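Local coordinates for protein SorB (Sorangium cellulosum, PDB 6B2V) that helps build the polyketide antibiotic sorangicin as part of a trans-acyltransferase assembly line, its module-nine pyran synthase domain probably closing a pyran ring in the growing chain, at residues 29-34 / 42-47; 89-94 / 122-127. All coordinates share one frame; numbering follows the deposited sequence.

Both contacts lie in the N-terminal half of the pyran synthase domain, in the stretch predicted to form the first of two hotdog folds, and each pairs antiparallel strands. Contact 1 comes first along the chain and closes before contact 2 opens; their centres are about 16 Å apart and their nearest atoms about 8 Å, so they do not touch. Contact 1 is the hairpin of strands 33-35 and 41-48, strand 33-35 being outermost in the strand order. Contact 2 joins strands 82-90 and 123-132, next to strand 232-241 of the predicted C-terminal hotdog. Strands 101-110 and 113-120 lie between the two pairs. Helix 64-77 packs against both contacts, so one helix spans this hotdog from its outer hairpin to the strand facing the C-terminal half.

Contact 1. Residues 29-34 / 42-47; sequences PLVHRE and RAFAAV
Glu34 and Arg42 close the outer beta hairpin of the predicted N-terminal hotdog fold with a salt bridge, while His32 and Arg33 form a classic beta bulge opposite Ala45. The chain of Glu34 leaves the backbone with CG anti to its N (chi1 -179°) and runs out extended across Phe44. Its CB lies 3.8 Å from Phe44 CE2; CG then sits over a face of that ring and also 3.4 Å from Ala43 O. At the tip, Arg42 grips the carboxylate side-on, through two nitrogens, one to each oxygen and both on the syn side: OE1 receives Arg42 NH2 at 2.7 Å and OE2 receives Arg42 NE at 2.8 Å. The carboxylate and guanidinium planes are nearly coplanar, 16° apart. A water donates to OE2 and accepts from Ala43 N, tying the same carboxylate to the strand backbone.

In the bulge, Ala45 O takes two donors, the N atoms of His32 and Arg33, and Ala45 N returns a bond to Arg33 O. Towards the start of segment 29-34, Val31 CG1 touches Phe44 CB; beyond the hairpin, Val31 and Phe44 both reach helix 64-77, and Phe44 also meets Val105 of strand 101-110. The His32 ring is held from within its own segment by a bond from NE2 to Pro29 O. Ala46 CB completes its setting with a CH-pi contact, 3.6 Å from the His32 ring centroid and only 10° off the ring normal.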
loop_
_atom_site.group_PDB
_atom_site.type_symbol
_atom_site.label_atom_id
_atom_site.label_comp_id
_atom_site.label_asym_id
_atom_site.label_seq_id
_atom_site.Cartn_x
_atom_site.Cartn_y
_atom_site.Cartn_z
ATOM N N PRO A 29 -7.896 -2.592 13.879
ATOM C CA PRO A 29 -7.127 -1.475 14.416
ATOM C C PRO A 29 -7.460 -0.121 13.788
ATOM O O PRO A 29 -7.195 0.876 14.359
ATOM C CB PRO A 29 -5.695 -1.844 14.085
ATOM C CG PRO A 29 -5.720 -3.320 14.039
ATOM C CD PRO A 29 -7.010 -3.677 13.432
ATOM N N LEU A 30 -7.950 -0.151 12.578
ATOM C CA LEU A 30 -8.232 1.094 11.872
ATOM C C LEU A 30 -9.687 1.497 11.751
ATOM O O LEU A 30 -9.977 2.502 11.206
ATOM C CB LEU A 30 -7.554 1.108 10.498
ATOM C CG LEU A 30 -6.104 0.647 10.427
ATOM C CD1 LEU A 30 -5.697 0.580 8.982
ATOM C CD2 LEU A 30 -5.164 1.548 11.195
ATOM N N VAL A 31 -10.591 0.657 12.187
ATOM C CA VAL A 31 -11.988 0.962 12.138
ATOM C C VAL A 31 -12.614 0.675 13.481
ATOM O O VAL A 31 -12.808 -0.427 13.802
ATOM C CB VAL A 31 -12.668 0.081 11.106
ATOM C CG1 VAL A 31 -14.135 0.375 11.059
ATOM C CG2 VAL A 31 -12.035 0.288 9.760
ATOM N N HIS A 32 -12.906 1.708 14.247
ATOM C CA HIS A 32 -13.467 1.518 15.571
ATOM C C HIS A 32 -14.977 1.589 15.736
ATOM O O HIS A 32 -15.514 0.928 16.568
ATOM C CB HIS A 32 -12.806 2.469 16.543
ATOM C CG HIS A 32 -11.318 2.397 16.554
ATOM N ND1 HIS A 32 -10.530 3.362 17.116
ATOM C CD2 HIS A 32 -10.477 1.457 16.085
ATOM C CE1 HIS A 32 -9.267 3.030 16.981
ATOM N NE2 HIS A 32 -9.208 1.875 16.354
ATOM N N ARG A 33 -15.653 2.425 14.963
ATOM C CA ARG A 33 -17.095 2.522 15.129
ATOM C C ARG A 33 -17.772 2.964 13.846
ATOM O O ARG A 33 -17.144 3.542 12.960
ATOM C CB ARG A 33 -17.432 3.371 16.358
ATOM C CG ARG A 33 -17.031 4.831 16.233
ATOM C CD ARG A 33 -17.305 5.592 17.521
ATOM N NE ARG A 33 -16.968 7.009 17.403
ATOM C CZ ARG A 33 -15.743 7.502 17.556
ATOM N NH1 ARG A 33 -14.731 6.691 17.835
ATOM N NH2 ARG A 33 -15.529 8.804 17.430
ATOM N N GLU A 34 -19.065 2.680 13.758
ATOM C CA GLU A 34 -19.863 3.145 12.650
ATOM C C GLU A 34 -20.466 4.484 13.084
ATOM O O GLU A 34 -20.854 4.641 14.193
ATOM C CB GLU A 34 -20.928 2.151 12.180
ATOM C CG GLU A 34 -21.720 2.690 11.006
ATOM C CD GLU A 34 -22.451 1.688 10.166
ATOM O OE1 GLU A 34 -22.430 0.522 10.457
ATOM O OE2 GLU A 34 -23.015 2.108 9.204
ATOM N N ARG A 42 -22.489 5.121 4.129
ATOM C CA ARG A 42 -22.135 4.565 5.399
ATOM C C ARG A 42 -20.766 5.112 5.746
ATOM O O ARG A 42 -19.950 5.240 4.918
ATOM C CB ARG A 42 -22.166 3.063 5.361
ATOM C CG ARG A 42 -23.599 2.584 5.316
ATOM C CD ARG A 42 -23.765 1.120 5.509
ATOM N NE ARG A 42 -23.444 0.645 6.826
ATOM C CZ ARG A 42 -23.492 -0.632 7.147
ATOM N NH1 ARG A 42 -23.862 -1.507 6.252
ATOM N NH2 ARG A 42 -23.166 -1.040 8.330
ATOM N N ALA A 43 -20.578 5.417 7.000
ATOM C CA ALA A 43 -19.382 6.049 7.483
ATOM C C ALA A 43 -18.871 5.366 8.710
ATOM O O ALA A 43 -19.612 4.905 9.510
ATOM C CB ALA A 43 -19.668 7.522 7.776
ATOM N N PHE A 44 -17.555 5.283 8.810
ATOM C CA PHE A 44 -16.868 4.670 9.918
ATOM C C PHE A 44 -15.749 5.547 10.417
ATOM O O PHE A 44 -15.250 6.314 9.686
ATOM C CB PHE A 44 -16.296 3.294 9.549
ATOM C CG PHE A 44 -17.330 2.332 9.098
ATOM C CD1 PHE A 44 -17.780 2.386 7.840
ATOM C CD2 PHE A 44 -17.843 1.411 9.943
ATOM C CE1 PHE A 44 -18.746 1.548 7.395
ATOM C CE2 PHE A 44 -18.808 0.555 9.515
ATOM C CZ PHE A 44 -19.258 0.624 8.240
ATOM N N ALA A 45 -15.392 5.394 11.677
ATOM C CA ALA A 45 -14.386 6.204 12.289
ATOM C C ALA A 45 -13.469 5.478 13.246
ATOM O O ALA A 45 -13.791 4.449 13.704
ATOM C CB ALA A 45 -15.059 7.366 12.989
ATOM N N ALA A 46 -12.289 6.045 13.445
ATOM C CA ALA A 46 -11.308 5.597 14.387
ATOM C C ALA A 46 -10.531 6.783 14.936
ATOM O O ALA A 46 -10.314 7.712 14.276
ATOM C CB ALA A 46 -10.351 4.595 13.741
ATOM N N VAL A 47 -10.100 6.686 16.170
ATOM C CA VAL A 47 -9.285 7.697 16.785
ATOM C C VAL A 47 -7.908 7.119 17.077
ATOM O O VAL A 47 -7.822 6.107 17.626
ATOM C CB VAL A 47 -9.874 8.144 18.125
ATOM C CG1 VAL A 47 -8.974 9.140 18.777
ATOM C CG2 VAL A 47 -11.238 8.733 17.901
HETATM O O HOH W 1 -23.075 4.855 8.478
#

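Contact 2. Residues 89-94 / 122-127; sequences LWISPL and RGVHAR
His125 holds CG beside its own N (chi1 -54°) and turns its ring by chi2 -70°, which aims ND1 at Ser92 O, while Leu94, with CG anti to N (chi1 -177°), sends CD1 to His125 CE1 and Arg122 NH1. ND1 donates to Ser92 O at 2.9 Å with the acceptor in the ring plane, although the donor stands above the carbonyl plane of Ser92. Leu94 CB lies over one face, offset toward the rim, 4.2 Å from the His125 ring centroid. A water donates to both Ser92 O and His125 O, and the latter also accepts from Ile91 N at 2.8 Å. Ser92 N reaches Val124 O at 3.2 Å, so backbone hydrogen bonding continues past the end of strand 82-90. Within that strand, Leu89 forms an antiparallel hydrogen-bonded pair with Arg127, and Leu89 CD2 sits over the centre of the Arg127 guanidinium face, 3.6 Å from Arg127 CZ. Ile91 CD1 packs on Val124 CG1 at 3.8 Å.

His125 and Ala126 form a classic beta bulge opposite Val118 of strand 113-120, and His125 NE2 bonds Ser120 OG. Leu94, His125 and Ala126 lie against Tyr67 of helix 64-77, while Trp90 meets Leu68 of that helix and strand 232-241.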
loop_
_atom_site.group_PDB
_atom_site.type_symbol
_atom_site.label_atom_id
_atom_site.label_comp_id
_atom_site.label_asym_id
_atom_site.label_seq_id
_atom_site.Cartn_x
_atom_site.Cartn_y
_atom_site.Cartn_z
ATOM N N LEU A 89 -5.983 7.680 -4.643
ATOM C CA LEU A 89 -5.317 8.938 -4.585
ATOM C C LEU A 89 -5.023 9.292 -3.166
ATOM O O LEU A 89 -5.779 9.039 -2.321
ATOM C CB LEU A 89 -6.188 10.038 -5.223
ATOM C CG LEU A 89 -5.787 11.509 -5.099
ATOM C CD1 LEU A 89 -4.580 11.754 -5.963
ATOM C CD2 LEU A 89 -6.969 12.356 -5.541
ATOM N N TRP A 90 -3.861 9.862 -2.948
ATOM C CA TRP A 90 -3.493 10.304 -1.637
ATOM C C TRP A 90 -3.285 11.830 -1.698
ATOM O O TRP A 90 -2.591 12.309 -2.520
ATOM C CB TRP A 90 -2.247 9.593 -1.132
ATOM C CG TRP A 90 -2.476 8.133 -0.820
ATOM C CD1 TRP A 90 -2.853 7.615 0.344
ATOM C CD2 TRP A 90 -2.326 7.047 -1.710
ATOM N NE1 TRP A 90 -2.963 6.255 0.253
ATOM C CE2 TRP A 90 -2.656 5.898 -1.021
ATOM C CE3 TRP A 90 -1.993 6.942 -3.048
ATOM C CZ2 TRP A 90 -2.612 4.678 -1.607
ATOM C CZ3 TRP A 90 -1.943 5.770 -3.613
ATOM C CH2 TRP A 90 -2.230 4.620 -2.884
ATOM N N ILE A 91 -3.929 12.525 -0.794
ATOM C CA ILE A 91 -3.897 13.983 -0.771
ATOM C C ILE A 91 -3.078 14.602 0.358
ATOM O O ILE A 91 -1.929 14.813 0.182
ATOM C CB ILE A 91 -5.325 14.508 -0.797
ATOM C CG1 ILE A 91 -6.090 13.876 -1.952
ATOM C CG2 ILE A 91 -5.351 16.008 -1.022
ATOM C CD1 ILE A 91 -6.962 12.705 -1.593
ATOM N N SER A 92 -3.629 14.829 1.515
ATOM C CA SER A 92 -2.888 15.461 2.586
ATOM C C SER A 92 -2.306 14.440 3.546
ATOM O O SER A 92 -2.957 13.537 3.869
ATOM C CB SER A 92 -3.799 16.343 3.429
ATOM O OG SER A 92 -4.280 17.387 2.670
ATOM N N PRO A 93 -1.081 14.643 3.963
ATOM C CA PRO A 93 -0.478 13.769 4.937
ATOM C C PRO A 93 -1.111 13.974 6.307
ATOM O O PRO A 93 -1.555 15.044 6.615
ATOM C CB PRO A 93 0.968 14.227 4.996
ATOM C CG PRO A 93 1.146 15.212 3.935
ATOM C CD PRO A 93 -0.187 15.701 3.527
ATOM N N LEU A 94 -1.173 12.911 7.082
ATOM C CA LEU A 94 -1.666 12.970 8.412
ATOM C C LEU A 94 -0.572 12.563 9.370
ATOM O O LEU A 94 -0.139 11.464 9.382
ATOM C CB LEU A 94 -2.818 12.019 8.572
ATOM C CG LEU A 94 -3.559 11.932 9.884
ATOM C CD1 LEU A 94 -4.085 13.283 10.322
ATOM C CD2 LEU A 94 -4.708 10.969 9.726
ATOM N N ARG A 122 -8.554 17.907 9.382
ATOM C CA ARG A 122 -7.436 18.457 8.684
ATOM C C ARG A 122 -7.517 18.293 7.173
ATOM O O ARG A 122 -6.554 18.491 6.496
ATOM C CB ARG A 122 -6.135 17.858 9.225
ATOM C CG ARG A 122 -6.073 17.814 10.722
ATOM C CD ARG A 122 -4.753 17.253 11.224
ATOM N NE ARG A 122 -4.706 16.996 12.653
ATOM C CZ ARG A 122 -3.767 16.305 13.267
ATOM N NH1 ARG A 122 -2.747 15.819 12.617
ATOM N NH2 ARG A 122 -3.828 16.136 14.558
ATOM N N GLY A 123 -8.659 17.898 6.659
ATOM C CA GLY A 123 -8.787 17.770 5.240
ATOM C C GLY A 123 -9.023 16.382 4.706
ATOM O O GLY A 123 -9.362 15.522 5.432
ATOM N N VAL A 124 -8.837 16.232 3.419
ATOM C CA VAL A 124 -9.029 14.957 2.791
ATOM C C VAL A 124 -7.654 14.314 2.633
ATOM O O VAL A 124 -6.731 14.918 2.230
ATOM C CB VAL A 124 -9.748 15.090 1.482
ATOM C CG1 VAL A 124 -9.810 13.767 0.748
ATOM C CG2 VAL A 124 -11.134 15.641 1.734
ATOM N N HIS A 125 -7.559 13.065 3.056
ATOM C CA HIS A 125 -6.288 12.346 3.011
ATOM C C HIS A 125 -6.143 11.305 1.916
ATOM O O HIS A 125 -5.104 11.138 1.363
ATOM C CB HIS A 125 -6.030 11.693 4.383
ATOM C CG HIS A 125 -6.085 12.656 5.523
ATOM N ND1 HIS A 125 -5.129 13.614 5.723
ATOM C CD2 HIS A 125 -7.011 12.855 6.480
ATOM C CE1 HIS A 125 -5.455 14.341 6.763
ATOM N NE2 HIS A 125 -6.598 13.905 7.239
ATOM N N ALA A 126 -7.247 10.644 1.606
ATOM C CA ALA A 126 -7.259 9.638 0.609
ATOM C C ALA A 126 -8.646 9.425 0.033
ATOM O O ALA A 126 -9.588 9.643 0.680
ATOM C CB ALA A 126 -6.761 8.332 1.219
ATOM N N ARG A 127 -8.687 8.951 -1.185
ATOM C CA ARG A 127 -9.900 8.562 -1.842
ATOM C C ARG A 127 -9.624 7.494 -2.875
ATOM O O ARG A 127 -8.544 7.258 -3.266
ATOM C CB ARG A 127 -10.595 9.737 -2.494
ATOM C CG ARG A 127 -9.972 10.151 -3.784
ATOM C CD ARG A 127 -10.729 11.245 -4.456
ATOM N NE ARG A 127 -10.434 11.272 -5.860
ATOM C CZ ARG A 127 -10.397 12.383 -6.558
ATOM N NH1 ARG A 127 -10.627 13.508 -5.923
ATOM N NH2 ARG A 127 -10.116 12.353 -7.836
HETATM O O HOH W 2 -2.448 11.050 2.606
HETATM O O HOH W 3 -7.048 17.937 1.671
#